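Local coordinates for hypothetical protein ST0148 (Sulfolobus tokodaii, PDB 2PD2) that is of unknown function but belongs to the DsrE/DsrF-like family, whose better-known members take part in sulfur transfer, at residues Ile58-Ile71 with Ile82-Glu94. Numbering follows the deposited sequence.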
ATOM      1  N   ILE A  58      -6.161 -11.622  18.290  1.00 17.15           N
ATOM      2  CA  ILE A  58      -7.258 -12.581  18.233  1.00 21.22           C
ATOM      3  C   ILE A  58      -8.138 -12.406  19.469  1.00 21.92           C
ATOM      4  O   ILE A  58      -9.368 -12.460  19.391  1.00 21.68           O
ATOM      5  CB  ILE A  58      -6.717 -14.031  18.158  1.00 20.80           C
ATOM      6  CG1 ILE A  58      -6.065 -14.254  16.790  1.00 24.50           C
ATOM      7  CG2 ILE A  58      -7.848 -15.039  18.406  1.00 18.00           C
ATOM      8  CD1 ILE A  58      -5.464 -15.628  16.595  1.00 26.06           C
ATOM      9  N   LYS A  59      -7.499 -12.177  20.609  1.00 24.39           N
ATOM     10  CA  LYS A  59      -8.218 -11.975  21.863  1.00 26.02           C
ATOM     11  C   LYS A  59      -9.116 -10.742  21.728  1.00 23.76           C
ATOM     12  O   LYS A  59     -10.241 -10.713  22.225  1.00 23.15           O
ATOM     13  CB  LYS A  59      -7.216 -11.773  23.003  1.00 28.33           C
ATOM     14  CG  LYS A  59      -7.831 -11.682  24.393  1.00 40.54           C
ATOM     15  CD  LYS A  59      -8.267 -13.045  24.908  1.00 51.15           C
ATOM     16  CE  LYS A  59      -8.733 -12.955  26.358  1.00 58.62           C
ATOM     17  NZ  LYS A  59      -9.112 -14.283  26.919  1.00 61.84           N
ATOM     18  N   LYS A  60      -8.607  -9.724  21.043  1.00 21.17           N
ATOM     19  CA  LYS A  60      -9.347  -8.487  20.835  1.00 21.79           C
ATOM     20  C   LYS A  60     -10.427  -8.641  19.753  1.00 20.60           C
ATOM     21  O   LYS A  60     -10.986  -7.657  19.266  1.00 21.15           O
ATOM     22  CB  LYS A  60      -8.365  -7.365  20.472  1.00 24.33           C
ATOM     23  CG  LYS A  60      -7.509  -6.899  21.659  1.00 25.20           C
ATOM     24  CD  LYS A  60      -6.425  -5.920  21.232  1.00 22.98           C
ATOM     25  CE  LYS A  60      -5.821  -5.180  22.429  1.00 27.43           C
ATOM     26  NZ  LYS A  60      -5.225  -6.082  23.451  1.00 29.39           N
ATOM     27  N   ASN A  61     -10.713  -9.890  19.393  1.00 16.44           N
ATOM     28  CA  ASN A  61     -11.728 -10.225  18.393  1.00 17.11           C
ATOM     29  C   ASN A  61     -11.396  -9.773  16.969  1.00 19.25           C
ATOM     30  O   ASN A  61     -12.288  -9.518  16.160  1.00 18.40           O
ATOM     31  CB  ASN A  61     -13.094  -9.663  18.807  1.00 19.62           C
ATOM     32  CG  ASN A  61     -14.238 -10.298  18.038  1.00 18.73           C
ATOM     33  OD1 ASN A  61     -14.236 -11.504  17.803  1.00 22.36           O
ATOM     34  ND2 ASN A  61     -15.226  -9.494  17.658  1.00 19.93           N
ATOM     35  N   ILE A  62     -10.108  -9.685  16.665  1.00 18.09           N
ATOM     36  CA  ILE A  62      -9.672  -9.295  15.334  1.00 16.81           C
ATOM     37  C   ILE A  62      -9.527 -10.568  14.493  1.00 16.97           C
ATOM     38  O   ILE A  62      -8.980 -11.566  14.959  1.00 15.77           O
ATOM     39  CB  ILE A  62      -8.335  -8.522  15.421  1.00 19.94           C
ATOM     40  CG1 ILE A  62      -8.598  -7.144  16.045  1.00 24.69           C
ATOM     41  CG2 ILE A  62      -7.706  -8.373  14.046  1.00 20.03           C
ATOM     42  CD1 ILE A  62      -7.355  -6.311  16.290  1.00 27.54           C
ATOM     43  N   LEU A  63     -10.051 -10.543  13.270  1.00 15.20           N
ATOM     44  CA  LEU A  63      -9.977 -11.704  12.385  1.00 14.68           C
ATOM     45  C   LEU A  63      -8.618 -11.766  11.694  1.00 16.37           C
ATOM     46  O   LEU A  63      -8.256 -10.854  10.939  1.00 16.70           O
ATOM     47  CB  LEU A  63     -11.091 -11.635  11.326  1.00 16.19           C
ATOM     48  CG  LEU A  63     -11.157 -12.765  10.290  1.00 20.01           C
ATOM     49  CD1 LEU A  63     -11.309 -14.116  11.007  1.00 13.81           C
ATOM     50  CD2 LEU A  63     -12.337 -12.524   9.341  1.00 19.69           C
ATOM     51  N   ILE A  64      -7.869 -12.835  11.954  1.00 15.79           N
ATOM     52  CA  ILE A  64      -6.543 -13.012  11.357  1.00 17.70           C
ATOM     53  C   ILE A  64      -6.648 -14.023  10.222  1.00 18.30           C
ATOM     54  O   ILE A  64      -7.015 -15.174  10.443  1.00 20.78           O
ATOM     55  CB  ILE A  64      -5.509 -13.517  12.392  1.00 16.15           C
ATOM     56  CG1 ILE A  64      -5.434 -12.550  13.581  1.00 16.19           C
ATOM     57  CG2 ILE A  64      -4.142 -13.649  11.733  1.00 16.22           C
ATOM     58  CD1 ILE A  64      -5.090 -11.101  13.199  1.00 14.72           C
ATOM     59  N   VAL A  65      -6.306 -13.588   9.011  1.00 14.67           N
ATOM     60  CA  VAL A  65      -6.417 -14.434   7.828  1.00 15.18           C
ATOM     61  C   VAL A  65      -5.106 -14.647   7.073  1.00 17.48           C
ATOM     62  O   VAL A  65      -4.368 -13.699   6.806  1.00 15.42           O
ATOM     63  CB  VAL A  65      -7.470 -13.831   6.853  1.00 20.24           C
ATOM     64  CG1 VAL A  65      -7.469 -14.574   5.535  1.00 17.11           C
ATOM     65  CG2 VAL A  65      -8.852 -13.895   7.487  1.00 21.21           C
ATOM     66  N   GLY A  66      -4.833 -15.899   6.718  1.00 16.77           N
ATOM     67  CA  GLY A  66      -3.622 -16.216   5.977  1.00 18.41           C
ATOM     68  C   GLY A  66      -3.933 -16.651   4.553  1.00 19.12           C
ATOM     69  O   GLY A  66      -4.931 -17.334   4.308  1.00 22.01           O
ATOM     70  N   CYS A  67      -3.078 -16.259   3.611  1.00 19.82           N
ATOM     71  CA  CYS A  67      -3.256 -16.602   2.200  1.00 18.07           C
ATOM     72  C   CYS A  67      -2.756 -18.009   1.867  1.00 19.04           C
ATOM     73  O   CYS A  67      -1.591 -18.330   2.100  1.00 20.46           O
ATOM     74  CB  CYS A  67      -2.521 -15.579   1.325  1.00 15.95           C
ATOM     75  SG  CYS A  67      -2.381 -16.049  -0.420  1.00 17.95           S
ATOM     76  N   GLU A  68      -3.638 -18.839   1.313  1.00 19.95           N
ATOM     77  CA  GLU A  68      -3.290 -20.215   0.937  1.00 20.05           C
ATOM     78  C   GLU A  68      -2.195 -20.250  -0.128  1.00 19.78           C
ATOM     79  O   GLU A  68      -1.276 -21.063  -0.051  1.00 20.02           O
ATOM     80  CB  GLU A  68      -4.535 -20.950   0.426  1.00 26.39           C
ATOM     81  CG  GLU A  68      -4.286 -22.328  -0.185  1.00 36.90           C
ATOM     82  CD  GLU A  68      -3.894 -23.373   0.837  1.00 47.38           C
ATOM     83  OE1 GLU A  68      -4.603 -23.507   1.856  1.00 53.57           O
ATOM     84  OE2 GLU A  68      -2.881 -24.072   0.617  1.00 56.17           O
ATOM     85  N   ASN A  69      -2.291 -19.377  -1.128  1.00 19.11           N
ATOM     86  CA  ASN A  69      -1.269 -19.336  -2.174  1.00 20.10           C
ATOM     87  C   ASN A  69       0.094 -19.071  -1.557  1.00 19.50           C
ATOM     88  O   ASN A  69       1.095 -19.675  -1.947  1.00 18.05           O
ATOM     89  CB  ASN A  69      -1.564 -18.242  -3.205  1.00 21.69           C
ATOM     90  CG  ASN A  69      -2.705 -18.604  -4.129  1.00 30.23           C
ATOM     91  OD1 ASN A  69      -2.815 -19.748  -4.583  1.00 32.07           O
ATOM     92  ND2 ASN A  69      -3.553 -17.630  -4.433  1.00 22.12           N
ATOM     93  N   SER A  70       0.123 -18.160  -0.590  1.00 17.07           N
ATOM     94  CA  SER A  70       1.364 -17.794   0.084  1.00 20.80           C
ATOM     95  C   SER A  70       1.862 -18.922   0.988  1.00 22.19           C
ATOM     96  O   SER A  70       3.064 -19.177   1.066  1.00 19.73           O
ATOM     97  CB  SER A  70       1.150 -16.510   0.884  1.00 21.51           C
ATOM     98  OG  SER A  70       0.776 -15.452   0.018  1.00 22.78           O
ATOM     99  N   ILE A  71       0.942 -19.586   1.683  1.00 22.90           N
ATOM    100  CA  ILE A  71       1.323 -20.711   2.534  1.00 23.20           C
ATOM    101  C   ILE A  71       2.020 -21.749   1.654  1.00 25.68           C
ATOM    102  O   ILE A  71       3.062 -22.281   2.025  1.00 23.20           O
ATOM    103  CB  ILE A  71       0.088 -21.363   3.198  1.00 21.21           C
ATOM    104  CG1 ILE A  71      -0.455 -20.442   4.286  1.00 19.73           C
ATOM    105  CG2 ILE A  71       0.450 -22.740   3.772  1.00 22.05           C
ATOM    106  CD1 ILE A  71      -1.769 -20.913   4.873  1.00 22.80           C
ATOM    107  N   ILE A  82      -0.456 -20.927  13.616  1.00 26.34           N
ATOM    108  CA  ILE A  82      -1.084 -20.652  14.901  1.00 27.51           C
ATOM    109  C   ILE A  82      -2.543 -21.114  14.864  1.00 27.57           C
ATOM    110  O   ILE A  82      -3.264 -20.842  13.905  1.00 27.32           O
ATOM    111  CB  ILE A  82      -1.041 -19.138  15.211  1.00 27.26           C
ATOM    112  CG1 ILE A  82       0.414 -18.697  15.413  1.00 26.08           C
ATOM    113  CG2 ILE A  82      -1.892 -18.829  16.442  1.00 27.66           C
ATOM    114  CD1 ILE A  82       0.605 -17.184  15.446  1.00 26.77           C
ATOM    115  N   PRO A  83      -2.993 -21.834  15.905  1.00 28.29           N
ATOM    116  CA  PRO A  83      -4.380 -22.312  15.940  1.00 27.56           C
ATOM    117  C   PRO A  83      -5.379 -21.160  15.977  1.00 28.63           C
ATOM    118  O   PRO A  83      -5.162 -20.170  16.667  1.00 28.03           O
ATOM    119  CB  PRO A  83      -4.423 -23.149  17.217  1.00 31.56           C
ATOM    120  CG  PRO A  83      -3.010 -23.665  17.329  1.00 31.30           C
ATOM    121  CD  PRO A  83      -2.206 -22.428  17.000  1.00 26.48           C
ATOM    122  N   GLY A  84      -6.474 -21.292  15.237  1.00 29.56           N
ATOM    123  CA  GLY A  84      -7.470 -20.234  15.230  1.00 32.98           C
ATOM    124  C   GLY A  84      -7.297 -19.272  14.071  1.00 34.21           C
ATOM    125  O   GLY A  84      -7.998 -18.262  13.972  1.00 37.44           O
ATOM    126  N   ILE A  85      -6.349 -19.581  13.196  1.00 30.86           N
ATOM    127  CA  ILE A  85      -6.080 -18.764  12.023  1.00 28.93           C
ATOM    128  C   ILE A  85      -7.020 -19.197  10.897  1.00 26.19           C
ATOM    129  O   ILE A  85      -7.164 -20.388  10.637  1.00 28.37           O
ATOM    130  CB  ILE A  85      -4.615 -18.964  11.529  1.00 27.67           C
ATOM    131  CG1 ILE A  85      -3.632 -18.278  12.481  1.00 26.08           C
ATOM    132  CG2 ILE A  85      -4.460 -18.456  10.109  1.00 31.20           C
ATOM    133  CD1 ILE A  85      -3.905 -16.826  12.710  1.00 25.72           C
ATOM    134  N   LYS A  86      -7.669 -18.243  10.237  1.00 25.23           N
ATOM    135  CA  LYS A  86      -8.536 -18.586   9.113  1.00 25.20           C
ATOM    136  C   LYS A  86      -7.677 -18.475   7.866  1.00 25.85           C
ATOM    137  O   LYS A  86      -6.703 -17.727   7.847  1.00 24.05           O
ATOM    138  CB  LYS A  86      -9.733 -17.634   9.006  1.00 24.51           C
ATOM    139  CG  LYS A  86     -10.871 -17.961   9.963  1.00 27.67           C
ATOM    140  CD  LYS A  86     -10.377 -17.951  11.399  1.00 26.54           C
ATOM    141  CE  LYS A  86     -11.509 -18.048  12.386  1.00 28.88           C
ATOM    142  NZ  LYS A  86     -10.979 -18.050  13.775  1.00 28.91           N
ATOM    143  N   ILE A  87      -8.030 -19.236   6.837  1.00 25.55           N
ATOM    144  CA  ILE A  87      -7.289 -19.240   5.585  1.00 24.04           C
ATOM    145  C   ILE A  87      -8.231 -18.967   4.417  1.00 25.09           C
ATOM    146  O   ILE A  87      -9.376 -19.406   4.430  1.00 23.82           O
ATOM    147  CB  ILE A  87      -6.626 -20.617   5.354  1.00 28.90           C
ATOM    148  CG1 ILE A  87      -5.577 -20.878   6.436  1.00 30.49           C
ATOM    149  CG2 ILE A  87      -6.007 -20.677   3.973  1.00 28.27           C
ATOM    150  CD1 ILE A  87      -5.080 -22.310   6.460  1.00 36.48           C
ATOM    151  N   VAL A  88      -7.753 -18.232   3.418  1.00 20.56           N
ATOM    152  CA  VAL A  88      -8.552 -17.962   2.229  1.00 19.17           C
ATOM    153  C   VAL A  88      -7.749 -18.465   1.041  1.00 18.57           C
ATOM    154  O   VAL A  88      -6.524 -18.588   1.120  1.00 16.60           O
ATOM    155  CB  VAL A  88      -8.866 -16.453   2.048  1.00 19.59           C
ATOM    156  CG1 VAL A  88      -9.752 -15.980   3.182  1.00 15.92           C
ATOM    157  CG2 VAL A  88      -7.574 -15.637   1.985  1.00 16.26           C
ATOM    158  N   THR A  89      -8.436 -18.773  -0.053  1.00 20.49           N
ATOM    159  CA  THR A  89      -7.769 -19.287  -1.242  1.00 21.69           C
ATOM    160  C   THR A  89      -6.730 -18.305  -1.771  1.00 21.65           C
ATOM    161  O   THR A  89      -5.643 -18.703  -2.200  1.00 21.41           O
ATOM    162  CB  THR A  89      -8.790 -19.601  -2.370  1.00 27.67           C
ATOM    163  OG1 THR A  89      -9.452 -18.396  -2.769  1.00 26.57           O
ATOM    164  CG2 THR A  89      -9.835 -20.596  -1.885  1.00 29.97           C
ATOM    165  N   SER A  90      -7.069 -17.021  -1.727  1.00 21.18           N
ATOM    166  CA  SER A  90      -6.185 -15.966  -2.205  1.00 18.91           C
ATOM    167  C   SER A  90      -6.264 -14.758  -1.281  1.00 18.04           C
ATOM    168  O   SER A  90      -7.349 -14.247  -1.005  1.00 16.28           O
ATOM    169  CB  SER A  90      -6.592 -15.562  -3.626  1.00 21.82           C
ATOM    170  OG  SER A  90      -5.925 -14.392  -4.052  1.00 30.29           O
ATOM    171  N   GLY A  91      -5.113 -14.315  -0.796  1.00 18.16           N
ATOM    172  CA  GLY A  91      -5.082 -13.165   0.086  1.00 18.20           C
ATOM    173  C   GLY A  91      -5.521 -11.916  -0.646  1.00 18.64           C
ATOM    174  O   GLY A  91      -6.295 -11.118  -0.116  1.00 16.96           O
ATOM    175  N   VAL A  92      -5.036 -11.749  -1.872  1.00 16.58           N
ATOM    176  CA  VAL A  92      -5.388 -10.585  -2.672  1.00 17.14           C
ATOM    177  C   VAL A  92      -6.855 -10.645  -3.091  1.00 19.08           C
ATOM    178  O   VAL A  92      -7.518  -9.617  -3.177  1.00 15.09           O
ATOM    179  CB  VAL A  92      -4.468 -10.463  -3.912  1.00 17.27           C
ATOM    180  CG1 VAL A  92      -3.042 -10.187  -3.452  1.00 11.98           C
ATOM    181  CG2 VAL A  92      -4.507 -11.742  -4.738  1.00 17.26           C
ATOM    182  N   GLY A  93      -7.365 -11.847  -3.338  1.00 17.03           N
ATOM    183  CA  GLY A  93      -8.766 -11.981  -3.703  1.00 16.62           C
ATOM    184  C   GLY A  93      -9.657 -11.577  -2.534  1.00 21.09           C
ATOM    185  O   GLY A  93     -10.706 -10.959  -2.719  1.00 17.37           O
ATOM    186  N   GLU A  94      -9.235 -11.933  -1.323  1.00 20.23           N
ATOM    187  CA  GLU A  94      -9.980 -11.595  -0.114  1.00 18.24           C
ATOM    188  C   GLU A  94      -9.973 -10.077   0.091  1.00 16.90           C
ATOM    189  O   GLU A  94     -11.007  -9.465   0.377  1.00 19.09           O
ATOM    190  CB  GLU A  94      -9.340 -12.284   1.098  1.00 19.04           C
ATOM    191  CG  GLU A  94      -9.932 -11.890   2.452  1.00 19.97           C
ATOM    192  CD  GLU A  94     -11.325 -12.452   2.685  1.00 22.00           C
ATOM    193  OE1 GLU A  94     -11.899 -13.042   1.749  1.00 23.27           O
ATOM    194  OE2 GLU A  94     -11.850 -12.300   3.810  1.00 22.28           O
TER
HETATM  195  O   HOH W   1      -8.714 -15.067  13.483  1.00 24.82           O
HETATM  196  O   HOH W   2      -5.366 -21.379  -2.980  1.00 40.07           O
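V65, G66 and C67 pair in parallel with K86, I87 and V88. Strands 63-67 and 86-88, with helix 68-73 between them, form a beta-alpha-beta unit at one edge of the parallel sheet of this DsrE-like fold. Strand 86-88 is outermost within the chain; strand 31-36 flanks 63-67 on its other side.

Four backbone hydrogen bonds join the segments. K86 N donates to I64 O and G66 N to K86 O, the latter at 2.8 Å. V88 N donates to G66 O, and E68 N to V88 O, nearly straight down the carbonyl (C=O...N 179°). Water 1 accepts from I64 N and donates weakly to G84 O.

Apolar contacts form on both faces of the strand pair. On the V65 face, V65 CG1 lies anti to its own N (chi1 172°) and meets V88 CG1 at 3.6 Å, the two side chains at about a right angle. L63 CD1 lies across the aliphatic chain of K86, which bends at chi2; K86 NZ returns to G84 O from above the carbonyl plane. On the I87 face, I71 CD1 touches I87 CD1 at 3.9 Å. At the end of the type II turn 82-85, I85 CD1 presses tightly on I64 CG2 (3.3 Å).

Polar groups gather where both strands run into helices. N69 ND2 lies 3.2 Å from T89 O but at a poor angle for a bond; water 2 donates to T89 O and weakly to N69 OD1. T89 OG1 bonds to D26 of the second subunit, and E68 turns its carboxylate to R72. C67, the N-cap of helix 68-73, accepts S70 N at SG and, more weakly, G91 N, each at 3.3 Å. A valine in place of C67 would probably leave G91 N and S70 N without their shared acceptor. S90 OG caps helix 91-100, accepting from G93 N at 3.0 Å.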